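Local structure of catalase (Corynebacterium glutamicum, 4B7H) at residues P65-H70 and E324-D329; V105-V110 and H124-R129. The protein breaks down hydrogen peroxide to water and oxygen at a buried haem and, in this structure, carries the inhibitor nitric oxide on the haem iron. All blocks are in the same frame, centred on the assembly; numbering follows the deposited sequence.

How the contacts relate
Residues 65-70 lie in the loop between helix 50-59 and strand 73-82. The chain then enters the antiparallel sheet of the catalase barrel. Contact 2 pairs the end of strand 100-108 with the start of strand 125-132 and closes a short loop of 13 residues. The chain goes on to helix 319-324, and residues 324-329 come back to 65-70. Contact 1 thus closes a loop of 253 residues with contact 2 nested inside it. The two meet at the haem, their centres about 10 Å apart. His70 ND1 lies 2.8 Å from Ser108 OG, a probable hydrogen bond that ties the loop 65-70 to strand 100-108.

Contact 1 (P65-H70 and E324-D329); sequences PERIPH and EQIALD. Unlike the reference sequence in segment 324-329: Ile326 (reference Leu). With HEM (protoporphyrin IX containing Fe), chain E; NO (nitric oxide), chain F.
Arg67 reaches from one loop to the end of helix 319-324 and grips the backbone of Glu324. Its NH1 gives a hydrogen bond of 3.0 Å to Glu324 O, and NH2 adds a weak one to the same oxygen. The bond from NH1 is bent, 138° at the hydrogen. Arg67 NH2 also lies 2.9 Å from Ile326 O, but the angle there is too poor for a bond. The side chains of Arg67 and Glu324 run antiparallel to one another, and carboxylate and guanidinium planes stand 85° apart. The salt bridge from Arg67 NH1 to Glu324 OE2 is long, at 3.6 Å. Chi2 of 67° bends the Glu324 chain and sets CD on the side of Arg67, 3.7 Å from NH1. Water 2 closes the gap: it accepts from Arg67 N and NH1 and donates to Glu324 OE2. Water 1 donates to both Pro65 O and Glu324 OE2.

On the haem side, Arg67 NE donates to propionate oxygen O1D over 2.9 Å. Water 3 accepts from Leu328 N. The O atom of water 3 lies 2.6 Å from HEM O1D and 2.7 Å from HEM O1A, next to both propionates. The positive guanidinium probably offsets some of their charge. Further along the loop, the His70 ring lies over the porphyrin, with haem C3D 3.3 Å above its centre. Nitric oxide O sits at the edge of this ring, and Pro69 CG also approaches nitric oxide O.

In the second shell, Arg359 donates to both Glu324 O and Ile326 O. Asn63 of the second subunit bonds to Glu66 O. The whole is the distal side of a catalase haem pocket, where a histidine lies flat over the porphyrin and an arginine holds a propionate.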
loop_
_atom_site.group_PDB
_atom_site.type_symbol
_atom_site.label_atom_id
_atom_site.label_comp_id
_atom_site.label_asym_id
_atom_site.label_seq_id
_atom_site.Cartn_x
_atom_site.Cartn_y
_atom_site.Cartn_z
ATOM N N PRO A 65 1.596 -9.563 0.442
ATOM C CA PRO A 65 2.666 -10.156 -0.369
ATOM C C PRO A 65 3.420 -11.230 0.416
ATOM O O PRO A 65 3.787 -11.030 1.575
ATOM C CB PRO A 65 3.583 -8.965 -0.657
ATOM C CG PRO A 65 2.700 -7.761 -0.487
ATOM C CD PRO A 65 1.800 -8.119 0.645
ATOM N N GLU A 66 3.633 -12.384 -0.206
ATOM C CA GLU A 66 4.449 -13.415 0.423
ATOM C C GLU A 66 5.919 -12.989 0.337
ATOM O O GLU A 66 6.280 -12.139 -0.487
ATOM C CB GLU A 66 4.234 -14.772 -0.268
ATOM C CG GLU A 66 4.842 -14.844 -1.670
ATOM C CD GLU A 66 4.528 -16.138 -2.421
ATOM O OE1 GLU A 66 3.504 -16.799 -2.115
ATOM O OE2 GLU A 66 5.312 -16.494 -3.339
ATOM N N ARG A 67 6.771 -13.571 1.179
ATOM C CA ARG A 67 8.204 -13.316 1.087
ATOM C C ARG A 67 8.761 -13.698 -0.279
ATOM O O ARG A 67 8.365 -14.719 -0.866
ATOM C CB ARG A 67 8.960 -14.163 2.104
ATOM C CG ARG A 67 8.700 -13.808 3.531
ATOM C CD ARG A 67 9.065 -15.028 4.386
ATOM N NE ARG A 67 9.031 -14.728 5.810
ATOM C CZ ARG A 67 7.914 -14.587 6.516
ATOM N NH1 ARG A 67 6.719 -14.746 5.935
ATOM N NH2 ARG A 67 7.989 -14.296 7.809
ATOM N N ILE A 68 9.718 -12.908 -0.762
ATOM C CA ILE A 68 10.581 -13.348 -1.856
ATOM C C ILE A 68 12.042 -13.261 -1.401
ATOM O O ILE A 68 12.520 -12.180 -1.036
ATOM C CB ILE A 68 10.351 -12.542 -3.169
ATOM C CG1 ILE A 68 11.344 -13.008 -4.241
ATOM C CG2 ILE A 68 10.434 -11.021 -2.945
ATOM C CD1 ILE A 68 11.111 -12.401 -5.630
ATOM N N PRO A 69 12.752 -14.406 -1.349
ATOM C CA PRO A 69 12.273 -15.783 -1.472
ATOM C C PRO A 69 11.822 -16.297 -0.099
ATOM O O PRO A 69 11.543 -15.477 0.785
ATOM C CB PRO A 69 13.525 -16.535 -1.972
ATOM C CG PRO A 69 14.714 -15.637 -1.614
ATOM C CD PRO A 69 14.176 -14.377 -0.982
ATOM N N HIS A 70 11.737 -17.619 0.061
ATOM C CA HIS A 70 11.366 -18.278 1.324
ATOM C C HIS A 70 9.888 -18.065 1.687
ATOM O O HIS A 70 9.525 -18.041 2.863
ATOM C CB HIS A 70 12.270 -17.860 2.493
ATOM C CG HIS A 70 13.708 -18.280 2.358
ATOM N ND1 HIS A 70 14.231 -19.374 3.020
ATOM C CD2 HIS A 70 14.746 -17.713 1.695
ATOM C CE1 HIS A 70 15.521 -19.477 2.749
ATOM N NE2 HIS A 70 15.859 -18.486 1.943
ATOM N N GLU A 324 3.655 -15.766 9.653
ATOM C CA GLU A 324 3.673 -15.057 8.372
ATOM C C GLU A 324 4.200 -13.632 8.550
ATOM O O GLU A 324 4.974 -13.149 7.722
ATOM C CB GLU A 324 2.304 -15.053 7.683
ATOM C CG GLU A 324 2.303 -14.338 6.324
ATOM C CD GLU A 324 3.129 -15.041 5.249
ATOM O OE1 GLU A 324 3.384 -16.264 5.372
ATOM O OE2 GLU A 324 3.536 -14.365 4.273
ATOM N N GLN A 325 3.802 -12.984 9.647
ATOM C CA GLN A 325 4.180 -11.595 9.926
ATOM C C GLN A 325 5.488 -11.415 10.703
ATOM O O GLN A 325 5.891 -10.275 10.964
ATOM C CB GLN A 325 3.075 -10.877 10.704
ATOM C CG GLN A 325 1.795 -10.701 9.923
ATOM C CD GLN A 325 0.803 -9.790 10.617
ATOM O OE1 GLN A 325 0.150 -8.963 9.969
ATOM N NE2 GLN A 325 0.673 -9.939 11.944
ATOM N N ILE A 326 6.145 -12.498 11.113
ATOM C CA ILE A 326 7.453 -12.314 11.731
ATOM C C ILE A 326 8.392 -11.706 10.693
ATOM O O ILE A 326 8.263 -11.965 9.491
ATOM C CB ILE A 326 8.015 -13.610 12.374
ATOM C CG1 ILE A 326 9.027 -13.260 13.472
ATOM C CG2 ILE A 326 8.635 -14.556 11.337
ATOM C CD1 ILE A 326 9.431 -14.441 14.342
ATOM N N ALA A 327 9.288 -10.845 11.160
ATOM C CA ALA A 327 10.196 -10.132 10.273
ATOM C C ALA A 327 11.618 -10.456 10.697
ATOM O O ALA A 327 12.251 -9.702 11.445
ATOM C CB ALA A 327 9.934 -8.622 10.352
ATOM N N LEU A 328 12.107 -11.612 10.266
ATOM C CA LEU A 328 13.433 -12.065 10.679
ATOM C C LEU A 328 14.475 -11.362 9.815
ATOM O O LEU A 328 14.294 -11.226 8.608
ATOM C CB LEU A 328 13.520 -13.588 10.573
ATOM C CG LEU A 328 12.624 -14.282 11.618
ATOM C CD1 LEU A 328 12.248 -15.706 11.222
ATOM C CD2 LEU A 328 13.295 -14.286 12.997
ATOM N N ASP A 329 15.555 -10.897 10.432
ATOM C CA ASP A 329 16.443 -9.943 9.771
ATOM C C ASP A 329 17.864 -10.083 10.324
ATOM O O ASP A 329 18.083 -9.882 11.515
ATOM C CB ASP A 329 15.866 -8.543 10.031
ATOM C CG ASP A 329 16.733 -7.411 9.512
ATOM O OD1 ASP A 329 17.753 -7.655 8.831
ATOM O OD2 ASP A 329 16.365 -6.243 9.786
HETATM C CHA HEM E . 14.489 -14.518 3.217
HETATM C CHB HEM E . 17.424 -11.402 0.937
HETATM C CHC HEM E . 20.944 -14.723 1.082
HETATM C CHD HEM E . 18.489 -16.979 4.554
HETATM C C1A HEM E . 14.965 -13.399 2.578
HETATM C C2A HEM E . 14.224 -12.175 2.344
HETATM C C3A HEM E . 15.052 -11.317 1.729
HETATM C C4A HEM E . 16.327 -11.967 1.545
HETATM C CMA HEM E . 14.769 -9.882 1.272
HETATM C CAA HEM E . 12.756 -11.935 2.762
HETATM C CBA HEM E . 12.718 -11.411 4.190
HETATM C CGA HEM E . 11.343 -10.970 4.614
HETATM O O1A HEM E . 11.007 -11.203 5.802
HETATM O O2A HEM E . 10.578 -10.387 3.802
HETATM C C1B HEM E . 18.634 -12.030 0.746
HETATM C C2B HEM E . 19.766 -11.494 0.024
HETATM C C3B HEM E . 20.733 -12.435 0.047
HETATM C C4B HEM E . 20.239 -13.564 0.803
HETATM C CMB HEM E . 19.780 -10.106 -0.647
HETATM C CAB HEM E . 22.158 -12.406 -0.538
HETATM C CBB HEM E . 22.835 -11.271 -0.710
HETATM C C1C HEM E . 20.666 -15.534 2.167
HETATM C C2C HEM E . 21.598 -16.359 2.923
HETATM C C3C HEM E . 20.894 -16.980 3.885
HETATM C C4C HEM E . 19.518 -16.545 3.772
HETATM C CMC HEM E . 23.111 -16.487 2.620
HETATM C CAC HEM E . 21.368 -17.930 5.012
HETATM C CBC HEM E . 22.606 -17.879 5.531
HETATM C C1D HEM E . 17.187 -16.573 4.451
HETATM C C2D HEM E . 16.133 -17.142 5.226
HETATM C C3D HEM E . 14.891 -16.394 4.826
HETATM C C4D HEM E . 15.306 -15.424 3.849
HETATM C CMD HEM E . 16.238 -18.281 6.238
HETATM C CAD HEM E . 13.502 -16.627 5.402
HETATM C CBD HEM E . 13.435 -15.970 6.779
HETATM C CGD HEM E . 12.085 -16.322 7.329
HETATM O O1D HEM E . 11.241 -15.411 7.521
HETATM O O2D HEM E . 11.839 -17.533 7.559
HETATM N NA HEM E . 16.253 -13.241 2.087
HETATM N NB HEM E . 18.946 -13.290 1.207
HETATM N NC HEM E . 19.402 -15.667 2.720
HETATM N ND HEM E . 16.672 -15.566 3.639
HETATM FE FE HEM E . 17.806 -14.481 2.380
HETATM N N NO F . 17.449 -15.481 1.055
HETATM O O NO F . 17.712 -16.147 0.202
HETATM O O HOH W 1 3.897 -11.602 4.287
HETATM O O HOH W 2 5.790 -15.629 3.160
HETATM O O HOH W 3 10.966 -12.827 7.975
#

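Contact 2 (V105-V110 and H124-R129); sequences VRFSTV and HGFALR. With HEM (protoporphyrin IX containing Fe), chain E.
The Phe107 ring turns its edge to the face of Phe126 in a T-shaped pair. Centroids are 5.1 Å apart and the planes meet at 89°. Phe107 CE1 sits above the Phe126 ring, offset toward the rim, and Val105 CG2 lies over one face of the Phe107 ring, also offset toward the rim. This is a neighbouring strand pair of the antiparallel catalase barrel, 105-108 against 125-129. Val105, Phe107, Phe126 and Leu128 point to one side, where Phe310 and Leu312 of strand 305-314 join them. Val105 CG2 meets Leu128 CD2 at 3.8 Å.

Arg106-Ala127 and Ser108-Gly125 are the hydrogen-bonded pairs. Arg106 and Ala127 exchange two nearly straight bonds. Of the two at Ser108-Gly125, the one from Ser108 N is weak.

The other side of the strands faces the haem. With no side chain, Gly125 lets Ser108 OG come to 3.4 Å from its CA; that hydroxyl has His70 as its polar partner. Gly125 CA also touches the haem methyl CMD. The Arg106 chain is extended from CG to NE, and propionate O2D lies in the guanidinium plane, where NH1 donates to it over 2.7 Å at 161°.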
loop_
_atom_site.group_PDB
_atom_site.type_symbol
_atom_site.label_atom_id
_atom_site.label_comp_id
_atom_site.label_asym_id
_atom_site.label_seq_id
_atom_site.Cartn_x
_atom_site.Cartn_y
_atom_site.Cartn_z
ATOM N N VAL A 105 11.465 -19.317 15.803
ATOM C CA VAL A 105 12.143 -19.878 14.639
ATOM C C VAL A 105 11.171 -19.981 13.482
ATOM O O VAL A 105 9.993 -20.242 13.689
ATOM C CB VAL A 105 12.784 -21.266 14.953
ATOM C CG1 VAL A 105 11.715 -22.341 15.176
ATOM C CG2 VAL A 105 13.730 -21.696 13.849
ATOM N N ARG A 106 11.657 -19.747 12.266
ATOM C CA ARG A 106 10.891 -20.071 11.065
ATOM C C ARG A 106 11.765 -20.911 10.141
ATOM O O ARG A 106 12.930 -20.572 9.888
ATOM C CB ARG A 106 10.376 -18.807 10.358
ATOM C CG ARG A 106 9.439 -19.085 9.166
ATOM C CD ARG A 106 8.867 -17.788 8.618
ATOM N NE ARG A 106 7.988 -17.966 7.456
ATOM C CZ ARG A 106 8.413 -18.097 6.199
ATOM N NH1 ARG A 106 9.718 -18.106 5.927
ATOM N NH2 ARG A 106 7.528 -18.236 5.208
ATOM N N PHE A 107 11.204 -22.025 9.684
ATOM C CA PHE A 107 11.837 -22.895 8.696
ATOM C C PHE A 107 11.108 -22.692 7.381
ATOM O O PHE A 107 9.938 -22.303 7.367
ATOM C CB PHE A 107 11.683 -24.359 9.100
ATOM C CG PHE A 107 12.299 -24.703 10.435
ATOM C CD1 PHE A 107 13.671 -24.885 10.558
ATOM C CD2 PHE A 107 11.501 -24.874 11.556
ATOM C CE1 PHE A 107 14.237 -25.213 11.780
ATOM C CE2 PHE A 107 12.058 -25.200 12.779
ATOM C CZ PHE A 107 13.429 -25.372 12.892
ATOM N N SER A 108 11.762 -22.988 6.266
ATOM C CA SER A 108 11.163 -22.682 4.969
ATOM C C SER A 108 11.876 -23.397 3.840
ATOM O O SER A 108 12.960 -23.935 4.032
ATOM C CB SER A 108 11.246 -21.170 4.720
ATOM O OG SER A 108 12.590 -20.718 4.834
ATOM N N THR A 109 11.266 -23.387 2.659
ATOM C CA THR A 109 11.995 -23.658 1.425
ATOM C C THR A 109 12.405 -22.293 0.860
ATOM O O THR A 109 12.261 -21.284 1.552
ATOM C CB THR A 109 11.136 -24.432 0.417
ATOM O OG1 THR A 109 9.911 -23.718 0.206
ATOM C CG2 THR A 109 10.830 -25.836 0.926
ATOM N N VAL A 110 12.893 -22.250 -0.380
ATOM C CA VAL A 110 13.369 -21.000 -0.978
ATOM C C VAL A 110 12.562 -20.534 -2.188
ATOM O O VAL A 110 12.058 -19.411 -2.209
ATOM C CB VAL A 110 14.854 -21.102 -1.392
ATOM C CG1 VAL A 110 15.306 -19.824 -2.111
ATOM C CG2 VAL A 110 15.718 -21.385 -0.173
ATOM N N HIS A 124 16.762 -25.289 2.769
ATOM C CA HIS A 124 15.766 -24.912 3.766
ATOM C C HIS A 124 16.267 -23.826 4.688
ATOM O O HIS A 124 17.367 -23.905 5.247
ATOM C CB HIS A 124 15.289 -26.115 4.573
ATOM C CG HIS A 124 14.514 -27.086 3.753
ATOM N ND1 HIS A 124 13.137 -27.102 3.722
ATOM C CD2 HIS A 124 14.925 -28.035 2.880
ATOM C CE1 HIS A 124 12.733 -28.045 2.887
ATOM N NE2 HIS A 124 13.799 -28.628 2.368
ATOM N N GLY A 125 15.439 -22.804 4.850
ATOM C CA GLY A 125 15.729 -21.730 5.777
ATOM C C GLY A 125 15.659 -22.205 7.212
ATOM O O GLY A 125 14.870 -23.089 7.551
ATOM N N PHE A 126 16.475 -21.588 8.059
ATOM C CA PHE A 126 16.620 -21.971 9.457
ATOM C C PHE A 126 16.863 -20.649 10.191
ATOM O O PHE A 126 18.004 -20.273 10.478
ATOM C CB PHE A 126 17.819 -22.921 9.587
ATOM C CG PHE A 126 17.856 -23.726 10.862
ATOM C CD1 PHE A 126 18.042 -23.108 12.087
ATOM C CD2 PHE A 126 17.757 -25.112 10.824
ATOM C CE1 PHE A 126 18.096 -23.861 13.264
ATOM C CE2 PHE A 126 17.827 -25.875 12.000
ATOM C CZ PHE A 126 17.994 -25.245 13.216
ATOM N N ALA A 127 15.776 -19.936 10.481
ATOM C CA ALA A 127 15.859 -18.544 10.907
ATOM C C ALA A 127 15.406 -18.346 12.343
ATOM O O ALA A 127 14.224 -18.523 12.663
ATOM C CB ALA A 127 15.043 -17.667 9.966
ATOM N N LEU A 128 16.344 -17.939 13.194
ATOM C CA LEU A 128 16.113 -17.818 14.631
ATOM C C LEU A 128 16.036 -16.372 15.077
ATOM O O LEU A 128 16.794 -15.534 14.590
ATOM C CB LEU A 128 17.274 -18.470 15.379
ATOM C CG LEU A 128 17.369 -19.983 15.220
ATOM C CD1 LEU A 128 18.804 -20.429 15.387
ATOM C CD2 LEU A 128 16.458 -20.666 16.237
ATOM N N ARG A 129 15.127 -16.089 16.013
ATOM C CA ARG A 129 15.143 -14.840 16.772
ATOM C C ARG A 129 15.338 -15.157 18.239
ATOM O O ARG A 129 14.629 -16.004 18.791
ATOM C CB ARG A 129 13.816 -14.085 16.645
ATOM C CG ARG A 129 13.646 -13.008 17.736
ATOM C CD ARG A 129 12.592 -11.987 17.331
ATOM N NE ARG A 129 13.005 -11.354 16.084
ATOM C CZ ARG A 129 12.183 -10.791 15.206
ATOM N NH1 ARG A 129 10.877 -10.745 15.447
ATOM N NH2 ARG A 129 12.674 -10.273 14.085
HETATM C CHA HEM E . 14.489 -14.518 3.217
HETATM C CHB HEM E . 17.424 -11.402 0.937
HETATM C CHC HEM E . 20.944 -14.723 1.082
HETATM C CHD HEM E . 18.489 -16.979 4.554
HETATM C C1A HEM E . 14.965 -13.399 2.578
HETATM C C2A HEM E . 14.224 -12.175 2.344
HETATM C C3A HEM E . 15.052 -11.317 1.729
HETATM C C4A HEM E . 16.327 -11.967 1.545
HETATM C CMA HEM E . 14.769 -9.882 1.272
HETATM C CAA HEM E . 12.756 -11.935 2.762
HETATM C CBA HEM E . 12.718 -11.411 4.190
HETATM C CGA HEM E . 11.343 -10.970 4.614
HETATM O O1A HEM E . 11.007 -11.203 5.802
HETATM O O2A HEM E . 10.578 -10.387 3.802
HETATM C C1B HEM E . 18.634 -12.030 0.746
HETATM C C2B HEM E . 19.766 -11.494 0.024
HETATM C C3B HEM E . 20.733 -12.435 0.047
HETATM C C4B HEM E . 20.239 -13.564 0.803
HETATM C CMB HEM E . 19.780 -10.106 -0.647
HETATM C CAB HEM E . 22.158 -12.406 -0.538
HETATM C CBB HEM E . 22.835 -11.271 -0.710
HETATM C C1C HEM E . 20.666 -15.534 2.167
HETATM C C2C HEM E . 21.598 -16.359 2.923
HETATM C C3C HEM E . 20.894 -16.980 3.885
HETATM C C4C HEM E . 19.518 -16.545 3.772
HETATM C CMC HEM E . 23.111 -16.487 2.620
HETATM C CAC HEM E . 21.368 -17.930 5.012
HETATM C CBC HEM E . 22.606 -17.879 5.531
HETATM C C1D HEM E . 17.187 -16.573 4.451
HETATM C C2D HEM E . 16.133 -17.142 5.226
HETATM C C3D HEM E . 14.891 -16.394 4.826
HETATM C C4D HEM E . 15.306 -15.424 3.849
HETATM C CMD HEM E . 16.238 -18.281 6.238
HETATM C CAD HEM E . 13.502 -16.627 5.402
HETATM C CBD HEM E . 13.435 -15.970 6.779
HETATM C CGD HEM E . 12.085 -16.322 7.329
HETATM O O1D HEM E . 11.241 -15.411 7.521
HETATM O O2D HEM E . 11.839 -17.533 7.559
HETATM N NA HEM E . 16.253 -13.241 2.087
HETATM N NB HEM E . 18.946 -13.290 1.207
HETATM N NC HEM E . 19.402 -15.667 2.720
HETATM N ND HEM E . 16.672 -15.566 3.639
HETATM FE FE HEM E . 17.806 -14.481 2.380
#